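Local coordinates for protein phenylalanine--tRNA ligase beta subunit (Pyrococcus horikoshii, PDB 2CXI) that works with the alpha subunit to charge tRNA(Phe) with phenylalanine at the expense of ATP, the present chain being its N-terminal portion, which includes the amino acid-editing domain, at residues 103-108 / 242-247; 120-125 / 248-253; 142-147 / 231-236. All blocks are in the same frame, centred on the assembly; numbering follows the deposited sequence. Where two conformers were deposited one is given.

Interaction 1: 103-108 / 242-247; sequences YGVYAI and KVMLAL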
ATOM      1  N   TYR A 103     -16.310 -17.502  12.463  1.00 16.08           N
ATOM      2  CA  TYR A 103     -14.866 -17.417  12.791  1.00 16.51           C
ATOM      3  C   TYR A 103     -13.971 -18.068  11.768  1.00 15.76           C
ATOM      4  O   TYR A 103     -14.289 -19.134  11.272  1.00 16.40           O
ATOM      5  CB  TYR A 103     -14.555 -18.009  14.181  1.00 17.10           C
ATOM      6  CG  TYR A 103     -15.324 -17.287  15.252  1.00 18.37           C
ATOM      7  CD1 TYR A 103     -14.970 -15.970  15.614  1.00 20.79           C
ATOM      8  CD2 TYR A 103     -16.433 -17.883  15.879  1.00 19.90           C
ATOM      9  CE1 TYR A 103     -15.716 -15.274  16.592  1.00 21.29           C
ATOM     10  CE2 TYR A 103     -17.169 -17.212  16.853  1.00 18.75           C
ATOM     11  CZ  TYR A 103     -16.804 -15.905  17.197  1.00 23.19           C
ATOM     12  OH  TYR A 103     -17.526 -15.248  18.159  1.00 20.48           O
ATOM     13  N   GLY A 104     -12.852 -17.391  11.476  1.00 15.58           N
ATOM     14  CA  GLY A 104     -11.713 -17.899  10.687  1.00 14.41           C
ATOM     15  C   GLY A 104     -10.443 -17.544  11.471  1.00 14.58           C
ATOM     16  O   GLY A 104     -10.312 -16.435  12.055  1.00 14.67           O
ATOM     17  N   VAL A 105      -9.518 -18.498  11.544  1.00 13.52           N
ATOM     18  CA  VAL A 105      -8.181 -18.253  12.084  1.00 13.22           C
ATOM     19  C   VAL A 105      -7.228 -18.884  11.072  1.00 13.91           C
ATOM     20  O   VAL A 105      -7.614 -19.806  10.310  1.00 13.80           O
ATOM     21  CB  VAL A 105      -7.973 -18.863  13.511  1.00 12.89           C
ATOM     22  CG1 VAL A 105      -8.880 -18.110  14.549  1.00 14.14           C
ATOM     23  CG2 VAL A 105      -8.318 -20.402  13.506  1.00 13.33           C
ATOM     24  N   TYR A 106      -5.990 -18.409  11.076  1.00 13.39           N
ATOM     25  CA  TYR A 106      -5.062 -18.626   9.966  1.00 13.83           C
ATOM     26  C   TYR A 106      -3.623 -18.784  10.451  1.00 13.92           C
ATOM     27  O   TYR A 106      -3.220 -18.221  11.476  1.00 13.83           O
ATOM     28  CB  TYR A 106      -5.145 -17.441   8.963  1.00 13.38           C
ATOM     29  CG  TYR A 106      -6.593 -17.230   8.535  1.00 14.30           C
ATOM     30  CD1 TYR A 106      -7.119 -17.914   7.438  1.00 13.05           C
ATOM     31  CD2 TYR A 106      -7.442 -16.427   9.289  1.00 12.22           C
ATOM     32  CE1 TYR A 106      -8.462 -17.791   7.092  1.00 14.32           C
ATOM     33  CE2 TYR A 106      -8.776 -16.297   8.962  1.00 12.14           C
ATOM     34  CZ  TYR A 106      -9.274 -16.993   7.869  1.00 12.57           C
ATOM     35  OH  TYR A 106     -10.596 -16.877   7.595  1.00 14.98           O
ATOM     36  N   ALA A 107      -2.835 -19.489   9.655  1.00 14.96           N
ATOM     37  CA  ALA A 107      -1.407 -19.581   9.893  1.00 15.66           C
ATOM     38  C   ALA A 107      -0.672 -19.818   8.578  1.00 15.09           C
ATOM     39  O   ALA A 107      -1.240 -20.301   7.584  1.00 15.05           O
ATOM     40  CB  ALA A 107      -1.097 -20.689  10.936  1.00 14.99           C
ATOM     41  N   ILE A 108       0.602 -19.466   8.597  1.00 15.11           N
ATOM     42  CA  ILE A 108       1.509 -19.842   7.541  1.00 14.79           C
ATOM     43  C   ILE A 108       2.577 -20.725   8.157  1.00 14.27           C
ATOM     44  O   ILE A 108       3.098 -20.437   9.220  1.00 15.17           O
ATOM     45  CB  ILE A 108       2.131 -18.578   6.872  1.00 14.40           C
ATOM     46  CG1 ILE A 108       1.037 -17.783   6.173  1.00 16.54           C
ATOM     47  CG2 ILE A 108       3.293 -18.959   5.875  1.00 14.55           C
ATOM     48  CD1 ILE A 108       1.413 -16.295   5.928  1.00 22.27           C
ATOM     49  N   LYS A 242     -12.496 -23.403  19.571  1.00 17.83           N
ATOM     50  CA  LYS A 242     -12.422 -24.678  18.853  1.00 18.09           C
ATOM     51  C   LYS A 242     -11.577 -24.607  17.557  1.00 16.53           C
ATOM     52  O   LYS A 242     -10.758 -25.507  17.287  1.00 14.90           O
ATOM     53  CB  LYS A 242     -13.812 -25.250  18.558  1.00 18.91           C
ATOM     54  CG  LYS A 242     -14.448 -25.983  19.766  1.00 22.77           C
ATOM     55  CD  LYS A 242     -15.666 -26.807  19.322  1.00 22.80           C
ATOM     56  CE  LYS A 242     -15.256 -27.834  18.294  1.00 28.30           C
ATOM     57  NZ  LYS A 242     -15.046 -29.137  18.969  1.00 32.17           N
ATOM     58  N   VAL A 243     -11.755 -23.537  16.793  1.00 14.90           N
ATOM     59  CA  VAL A 243     -10.955 -23.343  15.558  1.00 14.86           C
ATOM     60  C   VAL A 243      -9.485 -23.086  15.881  1.00 15.17           C
ATOM     61  O   VAL A 243      -8.592 -23.497  15.123  1.00 13.65           O
ATOM     62  CB  VAL A 243     -11.577 -22.323  14.617  1.00 15.38           C
ATOM     63  CG1 VAL A 243     -12.991 -22.841  14.142  1.00 16.27           C
ATOM     64  CG2 VAL A 243     -11.691 -20.908  15.272  1.00 13.04           C
HETATM   65  N   MSE A 244      -9.219 -22.447  17.021  1.00 15.76           N
HETATM   66  CA  MSE A 244      -7.829 -22.226  17.447  1.00 19.22           C
HETATM   67  C   MSE A 244      -7.130 -23.505  17.887  1.00 17.04           C
HETATM   68  O   MSE A 244      -5.981 -23.709  17.584  1.00 15.00           O
HETATM   69  CB  MSE A 244      -7.785 -21.195  18.560  1.00 20.08           C
HETATM   70  CG  MSE A 244      -8.216 -19.840  18.063  0.50 22.81           C
HETATM   71 SE   MSE A 244      -6.687 -18.872  17.380  0.50 36.45          SE
HETATM   72  CE  MSE A 244      -5.954 -18.214  19.142  0.50 28.40           C
ATOM     73  N   LEU A 245      -7.840 -24.353  18.613  1.00 15.77           N
ATOM     74  CA  LEU A 245      -7.296 -25.674  18.978  1.00 15.98           C
ATOM     75  C   LEU A 245      -6.881 -26.438  17.727  1.00 13.80           C
ATOM     76  O   LEU A 245      -5.746 -26.907  17.637  1.00 13.92           O
ATOM     77  CB  LEU A 245      -8.322 -26.473  19.799  1.00 14.70           C
ATOM     78  CG  LEU A 245      -7.812 -27.744  20.495  1.00 17.78           C
ATOM     79  CD1 LEU A 245      -7.660 -28.935  19.491  1.00 19.65           C
ATOM     80  CD2 LEU A 245      -6.548 -27.456  21.317  1.00 22.64           C
ATOM     81  N   ALA A 246      -7.803 -26.522  16.758  1.00 12.81           N
ATOM     82  CA  ALA A 246      -7.576 -27.253  15.516  1.00 14.09           C
ATOM     83  C   ALA A 246      -6.371 -26.653  14.728  1.00 13.22           C
ATOM     84  O   ALA A 246      -5.482 -27.366  14.208  1.00 12.43           O
ATOM     85  CB  ALA A 246      -8.838 -27.191  14.678  1.00 13.00           C
ATOM     86  N   LEU A 247      -6.304 -25.332  14.685  1.00 13.08           N
ATOM     87  CA  LEU A 247      -5.179 -24.666  14.006  1.00 12.30           C
ATOM     88  C   LEU A 247      -3.855 -25.016  14.710  1.00 12.99           C
ATOM     89  O   LEU A 247      -2.835 -25.296  14.061  1.00 12.46           O
ATOM     90  CB  LEU A 247      -5.391 -23.137  14.075  1.00 12.09           C
ATOM     91  CG  LEU A 247      -4.283 -22.308  13.405  1.00 15.61           C
ATOM     92  CD1 LEU A 247      -4.364 -22.524  11.828  1.00 14.39           C
ATOM     93  CD2 LEU A 247      -4.403 -20.805  13.788  1.00 13.50           C
TER

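Interaction 2: 120-125 / 248-253; sequences SQMIQL and NVMVTA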
ATOM      1  N   SER A 120       0.074 -36.864   2.661  1.00 21.84           N
ATOM      2  CA  SER A 120      -1.066 -37.662   2.970  1.00 21.82           C
ATOM      3  C   SER A 120      -1.438 -37.556   4.484  1.00 20.74           C
ATOM      4  O   SER A 120      -2.617 -37.511   4.814  1.00 20.72           O
ATOM      5  CB  SER A 120      -0.895 -39.106   2.438  1.00 23.17           C
ATOM      6  OG  SER A 120      -0.756 -40.020   3.481  1.00 28.03           O
ATOM      7  N   GLN A 121      -0.455 -37.488   5.381  1.00 20.13           N
ATOM      8  CA  GLN A 121      -0.734 -37.263   6.799  1.00 20.00           C
ATOM      9  C   GLN A 121      -1.476 -35.910   7.066  1.00 21.08           C
ATOM     10  O   GLN A 121      -2.440 -35.823   7.865  1.00 19.64           O
ATOM     11  CB  GLN A 121       0.564 -37.310   7.604  1.00 18.53           C
ATOM     12  CG  GLN A 121       1.100 -38.721   7.846  1.00 21.08           C
ATOM     13  CD  GLN A 121       0.034 -39.604   8.499  1.00 19.19           C
ATOM     14  OE1 GLN A 121      -0.429 -39.307   9.607  1.00 19.08           O
ATOM     15  NE2 GLN A 121      -0.427 -40.614   7.772  1.00 20.31           N
HETATM   16  N   MSE A 122      -0.986 -34.858   6.426  1.00 22.53           N
HETATM   17  CA  MSE A 122      -1.580 -33.526   6.577  1.00 26.86           C
HETATM   18  C   MSE A 122      -3.037 -33.557   6.115  1.00 24.00           C
HETATM   19  O   MSE A 122      -3.915 -33.076   6.825  1.00 23.30           O
HETATM   20  CB  MSE A 122      -0.736 -32.512   5.798  1.00 26.11           C
HETATM   21  CG  MSE A 122      -1.108 -31.035   5.948  1.00 30.07           C
HETATM   22 SE   MSE A 122      -0.014 -29.910   4.650  1.00 41.65          SE
HETATM   23  CE  MSE A 122       1.364 -31.247   4.418  1.00 13.12           C
ATOM     24  N   ILE A 123      -3.310 -34.165   4.956  1.00 23.06           N
ATOM     25  CA  ILE A 123      -4.682 -34.355   4.457  1.00 23.19           C
ATOM     26  C   ILE A 123      -5.589 -35.235   5.348  1.00 22.34           C
ATOM     27  O   ILE A 123      -6.753 -34.899   5.593  1.00 20.78           O
ATOM     28  CB  ILE A 123      -4.675 -34.896   2.978  1.00 23.41           C
ATOM     29  CG1 ILE A 123      -4.027 -33.862   2.034  1.00 24.64           C
ATOM     30  CG2 ILE A 123      -6.086 -35.299   2.526  1.00 23.27           C
ATOM     31  CD1 ILE A 123      -3.980 -34.266   0.511  1.00 25.67           C
ATOM     32  N   GLN A 124      -5.067 -36.369   5.805  1.00 21.53           N
ATOM     33  CA  GLN A 124      -5.843 -37.245   6.687  1.00 21.40           C
ATOM     34  C   GLN A 124      -6.162 -36.512   8.019  1.00 20.29           C
ATOM     35  O   GLN A 124      -7.277 -36.615   8.536  1.00 20.28           O
ATOM     36  CB  GLN A 124      -5.039 -38.487   6.987  1.00 20.08           C
ATOM     37  CG  GLN A 124      -5.742 -39.462   7.872  1.00 22.50           C
ATOM     38  CD  GLN A 124      -4.967 -40.762   8.012  1.00 23.32           C
ATOM     39  OE1 GLN A 124      -5.497 -41.837   7.727  1.00 25.83           O
ATOM     40  NE2 GLN A 124      -3.737 -40.669   8.506  1.00 19.81           N
ATOM     41  N   LEU A 125      -5.185 -35.773   8.534  1.00 20.02           N
ATOM     42  CA  LEU A 125      -5.370 -35.012   9.784  1.00 20.17           C
ATOM     43  C   LEU A 125      -6.454 -33.932   9.631  1.00 20.22           C
ATOM     44  O   LEU A 125      -7.361 -33.766  10.473  1.00 19.24           O
ATOM     45  CB  LEU A 125      -4.044 -34.447  10.305  1.00 20.11           C
ATOM     46  CG  LEU A 125      -4.123 -33.679  11.645  1.00 19.56           C
ATOM     47  CD1 LEU A 125      -4.646 -34.567  12.767  1.00 19.76           C
ATOM     48  CD2 LEU A 125      -2.742 -33.117  11.981  1.00 21.00           C
ATOM     49  N   ASN A 248      -3.875 -24.989  16.045  1.00 12.74           N
ATOM     50  CA  ASN A 248      -2.725 -25.317  16.830  1.00 13.19           C
ATOM     51  C   ASN A 248      -2.239 -26.731  16.557  1.00 13.49           C
ATOM     52  O   ASN A 248      -1.035 -26.955  16.441  1.00 14.25           O
ATOM     53  CB  ASN A 248      -2.998 -25.115  18.317  1.00 12.30           C
ATOM     54  CG  ASN A 248      -3.205 -23.598  18.700  1.00 14.90           C
ATOM     55  OD1 ASN A 248      -3.625 -23.267  19.830  1.00 21.63           O
ATOM     56  ND2 ASN A 248      -2.866 -22.727  17.796  1.00 11.84           N
ATOM     57  N   VAL A 249      -3.174 -27.683  16.508  1.00 13.10           N
ATOM     58  CA  VAL A 249      -2.830 -29.057  16.154  1.00 12.77           C
ATOM     59  C   VAL A 249      -2.145 -29.105  14.749  1.00 12.32           C
ATOM     60  O   VAL A 249      -1.081 -29.697  14.593  1.00 11.59           O
ATOM     61  CB  VAL A 249      -4.088 -29.978  16.257  1.00 12.73           C
ATOM     62  CG1 VAL A 249      -3.833 -31.346  15.578  1.00 14.49           C
ATOM     63  CG2 VAL A 249      -4.511 -30.141  17.747  1.00 13.61           C
HETATM   64  N   MSE A 250      -2.756 -28.471  13.750  1.00 13.72           N
HETATM   65  CA  MSE A 250      -2.218 -28.454  12.363  1.00 14.36           C
HETATM   66  C   MSE A 250      -0.799 -27.898  12.308  1.00 14.05           C
HETATM   67  O   MSE A 250       0.080 -28.503  11.693  1.00 13.08           O
HETATM   68  CB  MSE A 250      -3.092 -27.619  11.405  1.00 14.46           C
HETATM   69  CG  MSE A 250      -4.475 -28.180  11.094  1.00 19.69           C
HETATM   70 SE   MSE A 250      -4.419 -30.014  10.205  1.00 31.76          SE
HETATM   71  CE  MSE A 250      -2.956 -29.785   9.007  1.00 24.67           C
ATOM     72  N   VAL A 251      -0.586 -26.710  12.881  1.00 14.28           N
ATOM     73  CA  VAL A 251       0.742 -26.081  12.777  1.00 14.42           C
ATOM     74  C   VAL A 251       1.837 -26.783  13.598  1.00 14.33           C
ATOM     75  O   VAL A 251       2.986 -26.787  13.187  1.00 14.59           O
ATOM     76  CB  VAL A 251       0.719 -24.537  13.134  1.00 14.97           C
ATOM     77  CG1 VAL A 251      -0.341 -23.795  12.302  1.00 13.82           C
ATOM     78  CG2 VAL A 251       0.464 -24.296  14.630  1.00 13.08           C
ATOM     79  N   THR A 252       1.494 -27.340  14.769  1.00 14.45           N
ATOM     80  CA  THR A 252       2.487 -28.086  15.525  1.00 14.94           C
ATOM     81  C   THR A 252       2.810 -29.425  14.867  1.00 14.75           C
ATOM     82  O   THR A 252       3.948 -29.872  14.946  1.00 14.87           O
ATOM     83  CB  THR A 252       2.137 -28.246  17.027  1.00 16.40           C
ATOM     84  OG1 THR A 252       0.882 -28.919  17.179  1.00 15.13           O
ATOM     85  CG2 THR A 252       1.935 -26.834  17.710  1.00 15.35           C
ATOM     86  N   ALA A 253       1.843 -30.040  14.195  1.00 14.64           N
ATOM     87  CA  ALA A 253       2.181 -31.232  13.414  1.00 15.24           C
ATOM     88  C   ALA A 253       3.229 -30.887  12.329  1.00 15.16           C
ATOM     89  O   ALA A 253       4.223 -31.596  12.154  1.00 15.23           O
ATOM     90  CB  ALA A 253       0.927 -31.845  12.803  1.00 15.02           C
TER

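Interaction 3: 142-147 / 231-236; sequences IGIFDF and VFIDVT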
ATOM      1  N   ILE A 142     -11.091 -27.340   7.870  1.00 14.96           N
ATOM      2  CA  ILE A 142      -9.699 -26.923   7.686  1.00 15.47           C
ATOM      3  C   ILE A 142      -9.411 -26.897   6.216  1.00 15.91           C
ATOM      4  O   ILE A 142      -9.630 -27.894   5.499  1.00 13.65           O
ATOM      5  CB  ILE A 142      -8.697 -27.892   8.413  1.00 15.77           C
ATOM      6  CG1 ILE A 142      -8.982 -27.886   9.921  1.00 13.93           C
ATOM      7  CG2 ILE A 142      -7.179 -27.540   8.080  1.00 13.47           C
ATOM      8  CD1 ILE A 142      -8.443 -29.171  10.673  1.00 16.50           C
ATOM      9  N   GLY A 143      -8.885 -25.768   5.772  1.00 15.46           N
ATOM     10  CA  GLY A 143      -8.308 -25.678   4.414  1.00 15.85           C
ATOM     11  C   GLY A 143      -6.774 -25.534   4.457  1.00 15.87           C
ATOM     12  O   GLY A 143      -6.205 -24.893   5.381  1.00 14.22           O
ATOM     13  N   ILE A 144      -6.110 -26.123   3.460  1.00 14.34           N
ATOM     14  CA  ILE A 144      -4.655 -25.945   3.289  1.00 16.03           C
ATOM     15  C   ILE A 144      -4.354 -25.542   1.858  1.00 15.89           C
ATOM     16  O   ILE A 144      -4.971 -26.053   0.909  1.00 15.66           O
ATOM     17  CB  ILE A 144      -3.892 -27.218   3.670  1.00 16.15           C
ATOM     18  CG1 ILE A 144      -4.125 -27.546   5.146  1.00 16.63           C
ATOM     19  CG2 ILE A 144      -2.410 -27.001   3.504  1.00 19.95           C
ATOM     20  CD1 ILE A 144      -3.740 -28.997   5.474  1.00 24.00           C
ATOM     21  N   PHE A 145      -3.408 -24.615   1.718  1.00 16.42           N
ATOM     22  CA  PHE A 145      -3.128 -23.933   0.450  1.00 15.04           C
ATOM     23  C   PHE A 145      -1.638 -23.698   0.289  1.00 16.21           C
ATOM     24  O   PHE A 145      -0.926 -23.526   1.272  1.00 14.83           O
ATOM     25  CB  PHE A 145      -3.902 -22.598   0.351  1.00 15.08           C
ATOM     26  CG  PHE A 145      -5.404 -22.763   0.543  1.00 14.98           C
ATOM     27  CD1 PHE A 145      -5.966 -22.639   1.814  1.00 15.61           C
ATOM     28  CD2 PHE A 145      -6.228 -23.164  -0.530  1.00 18.07           C
ATOM     29  CE1 PHE A 145      -7.353 -22.847   2.022  1.00 13.40           C
ATOM     30  CE2 PHE A 145      -7.606 -23.367  -0.342  1.00 14.13           C
ATOM     31  CZ  PHE A 145      -8.165 -23.189   0.932  1.00 11.27           C
ATOM     32  N   ASP A 146      -1.182 -23.656  -0.957  1.00 16.25           N
ATOM     33  CA  ASP A 146       0.181 -23.234  -1.234  1.00 17.60           C
ATOM     34  C   ASP A 146       0.282 -21.707  -1.180  1.00 17.20           C
ATOM     35  O   ASP A 146      -0.252 -20.980  -2.059  1.00 17.46           O
ATOM     36  CB  ASP A 146       0.602 -23.755  -2.623  1.00 17.07           C
ATOM     37  CG  ASP A 146       2.111 -23.629  -2.876  1.00 20.57           C
ATOM     38  OD1 ASP A 146       2.752 -22.656  -2.415  1.00 20.38           O
ATOM     39  OD2 ASP A 146       2.728 -24.525  -3.479  1.00 20.47           O
ATOM     40  N   PHE A 147       0.961 -21.215  -0.148  1.00 17.19           N
ATOM     41  CA  PHE A 147       1.056 -19.772   0.112  1.00 16.96           C
ATOM     42  C   PHE A 147       1.704 -18.983  -1.043  1.00 18.18           C
ATOM     43  O   PHE A 147       1.317 -17.824  -1.336  1.00 15.28           O
ATOM     44  CB  PHE A 147       1.791 -19.505   1.424  1.00 16.83           C
ATOM     45  CG  PHE A 147       1.957 -18.023   1.728  1.00 18.94           C
ATOM     46  CD1 PHE A 147       0.854 -17.250   2.032  1.00 18.29           C
ATOM     47  CD2 PHE A 147       3.215 -17.413   1.651  1.00 23.31           C
ATOM     48  CE1 PHE A 147       0.973 -15.843   2.303  1.00 19.36           C
ATOM     49  CE2 PHE A 147       3.357 -16.015   1.919  1.00 24.44           C
ATOM     50  CZ  PHE A 147       2.208 -15.253   2.263  1.00 18.45           C
ATOM     51  N   VAL A 231       2.907 -23.273   3.347  1.00 18.72           N
ATOM     52  CA  VAL A 231       1.482 -23.594   3.382  1.00 19.24           C
ATOM     53  C   VAL A 231       0.720 -22.496   4.121  1.00 18.53           C
ATOM     54  O   VAL A 231       1.187 -21.971   5.145  1.00 19.09           O
ATOM     55  CB  VAL A 231       1.205 -25.013   4.013  1.00 20.47           C
ATOM     56  CG1 VAL A 231       1.930 -25.190   5.263  1.00 23.94           C
ATOM     57  CG2 VAL A 231      -0.214 -25.166   4.387  1.00 24.23           C
ATOM     58  N   PHE A 232      -0.445 -22.158   3.582  1.00 15.61           N
ATOM     59  CA  PHE A 232      -1.357 -21.219   4.210  1.00 14.95           C
ATOM     60  C   PHE A 232      -2.547 -22.075   4.707  1.00 14.03           C
ATOM     61  O   PHE A 232      -3.148 -22.858   3.938  1.00 14.10           O
ATOM     62  CB  PHE A 232      -1.797 -20.135   3.197  1.00 13.25           C
ATOM     63  CG  PHE A 232      -2.861 -19.186   3.734  1.00 16.99           C
ATOM     64  CD1 PHE A 232      -4.218 -19.335   3.359  1.00 16.27           C
ATOM     65  CD2 PHE A 232      -2.512 -18.149   4.619  1.00 16.80           C
ATOM     66  CE1 PHE A 232      -5.210 -18.467   3.865  1.00 18.10           C
ATOM     67  CE2 PHE A 232      -3.518 -17.280   5.131  1.00 16.53           C
ATOM     68  CZ  PHE A 232      -4.844 -17.442   4.749  1.00 14.39           C
ATOM     69  N   ILE A 233      -2.853 -21.968   5.985  1.00 14.40           N
ATOM     70  CA  ILE A 233      -3.938 -22.827   6.569  1.00 14.31           C
ATOM     71  C   ILE A 233      -5.088 -21.962   7.050  1.00 13.54           C
ATOM     72  O   ILE A 233      -4.847 -20.943   7.704  1.00 13.97           O
ATOM     73  CB  ILE A 233      -3.391 -23.676   7.747  1.00 14.55           C
ATOM     74  CG1 ILE A 233      -2.203 -24.590   7.323  1.00 14.54           C
ATOM     75  CG2 ILE A 233      -4.553 -24.542   8.421  1.00 14.17           C
ATOM     76  CD1 ILE A 233      -1.264 -24.891   8.524  1.00 15.61           C
ATOM     77  N   ASP A 234      -6.331 -22.339   6.736  1.00 12.98           N
ATOM     78  CA  ASP A 234      -7.488 -21.626   7.304  1.00 13.96           C
ATOM     79  C   ASP A 234      -8.317 -22.620   8.114  1.00 13.49           C
ATOM     80  O   ASP A 234      -8.423 -23.801   7.725  1.00 13.96           O
ATOM     81  CB  ASP A 234      -8.339 -20.911   6.238  1.00 12.50           C
ATOM     82  CG  ASP A 234      -9.390 -21.833   5.562  1.00 16.31           C
ATOM     83  OD1 ASP A 234     -10.623 -21.657   5.794  1.00 12.59           O
ATOM     84  OD2 ASP A 234      -9.074 -22.770   4.803  1.00 17.18           O
ATOM     85  N   VAL A 235      -8.881 -22.159   9.225  1.00 13.79           N
ATOM     86  CA  VAL A 235      -9.822 -22.982   9.976  1.00 14.29           C
ATOM     87  C   VAL A 235     -11.012 -22.130  10.299  1.00 14.50           C
ATOM     88  O   VAL A 235     -10.846 -21.021  10.817  1.00 14.49           O
ATOM     89  CB  VAL A 235      -9.233 -23.465  11.308  1.00 14.53           C
ATOM     90  CG1 VAL A 235     -10.154 -24.572  11.916  1.00 15.66           C
ATOM     91  CG2 VAL A 235      -7.751 -23.950  11.149  1.00 13.23           C
ATOM     92  N   THR A 236     -12.197 -22.633   9.958  1.00 14.23           N
ATOM     93  CA  THR A 236     -13.432 -21.906  10.208  1.00 14.28           C
ATOM     94  C   THR A 236     -14.396 -22.696  11.096  1.00 14.53           C
ATOM     95  O   THR A 236     -14.339 -23.946  11.139  1.00 14.86           O
ATOM     96  CB  THR A 236     -14.149 -21.533   8.905  1.00 13.87           C
ATOM     97  OG1 THR A 236     -14.330 -22.714   8.103  1.00 14.72           O
ATOM     98  CG2 THR A 236     -13.280 -20.537   8.027  1.00 13.67           C
TER

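Interaction 1: 103-108 / 242-247
Y103 opens the strand by meeting the helix with its stem alone: its CB lies 4.2 Å from CG2 of V243, while the ring leads away from the helix. The residue as a whole is partly exposed, which a tyrosine tolerates. V105, two residues on, carries most of the contact. Its CB points toward the helix, and the two branches do different work. CG1 stands anti to the carbonyl carbon (chi1 -67°), which leaves CG2 between the backbone N and the carbonyl carbon. CG2 drops between V243 and L247, which follow each other by one helical turn. It approaches CG2 of V243 at 3.8 Å and CD2 of L247 at 3.9 Å, and it also comes within 3.5 Å of the carbonyl O of V243, an atom already engaged by the N of L247 in the helix. CG1 turns instead toward the selenomethionine M244, whose side chain it meets at about a right angle, although M244 has two conformers and this touch is less certain. A compact branched residue is well suited to such a groove. At Y106 the CB is directed away from the helix, and the backbone makes the contact, its O lying 3.7 Å from CD2 of L247. A107 faces the helix again, its CB 3.9 Å from CD1 of L247; a residue with no more than a CB lets the leucine methyl come up close to the strand. The axes run nearly parallel, 22° apart and separated by 8.4 Å, as helix 240-255 of the B3/4 domain packs on the mixed sheet to which strand 103-110 belongs. V243 and L247 also touch V235 of the adjoining strand 231-237, while T275 of strand 272-275 packs on V105, M244 and L247.

Interaction 2: 120-125 / 248-253
The backbone O of N248 takes two bonds from T252, one from the N in the usual helical pattern and one from OG1 at 2.8 Å. The two donors reach the carbonyl from opposite faces of its plane, OG1 being tilted 24° from it. A threonine can thus return its hydroxyl to its own helix, which satisfies a polar atom in a buried position and leaves the contact with 120-125 to apolar groups. There, M250 spans the distance. With the axes 11.1 Å apart, a long side chain can cover the interval; that of M250 bends at chi2 and chi3 on the way. The side chains of M250 and L125 slide past each other in opposite directions, with SE of M250 3.9 Å from L125 CG, and the terminal CE reaches the CG of M122, 3.8 Å away, where the two selenomethionines cross at about a right angle. The two helices, 116-133 and 240-255, run antiparallel, at 170° here, and lie within the B3/4 domain of the synthetase, where they share a layer against its mixed sheet: M122 and M250 both touch I144 of strand 140-146. L125 makes the rest of the contact. Its CG stands anti to the backbone N (chi1 -178°), and from there CD2 reaches CB of A253 at 4.0 Å and CG1 of V249 at 4.2 Å. These two short residues, one turn apart on the same side of their helix, give the leucine methyl a shallow seat that bulkier groups would fill. On the flank of the first helix, Q121 and Q124 send their amide nitrogens to the O of D5, and Q121 OE1 accepts from the N of A62, linking this helix to the N-terminal part of the chain.

Interaction 3: 142-147 / 231-236
Strands 142-146 and 231-236 run antiparallel, with G143 opposite D234 and F145 opposite F232 as hydrogen-bonded pairs. G143 N gives to D234 O at 2.8 Å and D234 N gives back to G143 O; in the second pair F232 N reaches F145 O at 2.7 Å in an almost straight bond (168° at the hydrogen), while the return bond from F145 N is weak. I142, I144, I233 and V235 share one face of the sheet. I142 and V235 lie side by side, their CG1 atoms 4.0 Å apart, and I144 and I233 likewise bring CG1 to CG1 at 4.1 Å. Beta-branched residues fit an extended backbone and offer apolar surface to the helices that cover this face, I142 touching I129 of helix 116-133 and M250 of helix 240-255. This belongs to the mixed sheet of the B3/4 domain, in which strand 231-237 is flanked by 140-146 and 103-110. The opposite face carries D234, F145 and F232. At D234, CG occupies the crowded position between the backbone N and the carbonyl carbon (chi1 85°), and OD2 passes over the glycine: a CB on G143 would fall about 2.1 Å from it. The same OD2 lies in the plane of the F145 ring at its edge, 3.3 Å from CE1, where ring hydrogens are weakly positive and suit a carboxylate; ring and carboxylate planes are 40° apart. F145 also brings CD1 to the edge of the F232 ring, 4.0 Å from its CD1. An alanine in place of F145 would probably take away the ring edge beside D234 OD2 and the CD1 contact, leaving the F232 ring less confined on that side. Past the strand, F147 directs its CB toward the other strand, 4.1 Å from CB of F232, which sits near the plane of the F147 ring.

Overall arrangement
From the N terminus the chain lays down strand 103-110, helix 116-133 and strand 140-146 in succession; their partners come later, strand 231-237 first and then helix 240-255. Interaction 3 closes first, joining two strands of one sheet, and is nested within the loops of both others. Helix 240-255 then closes interaction 1 with its first turns and interaction 2 with the turns after, so these two cross along the chain. Probable backbone bonds from V235 N to V105 O and from I233 N to A107 O join interactions 1 and 3 through the sheet. I144, packed against both helices, joins interactions 2 and 3, and V251 on A107 links interactions 1 and 2.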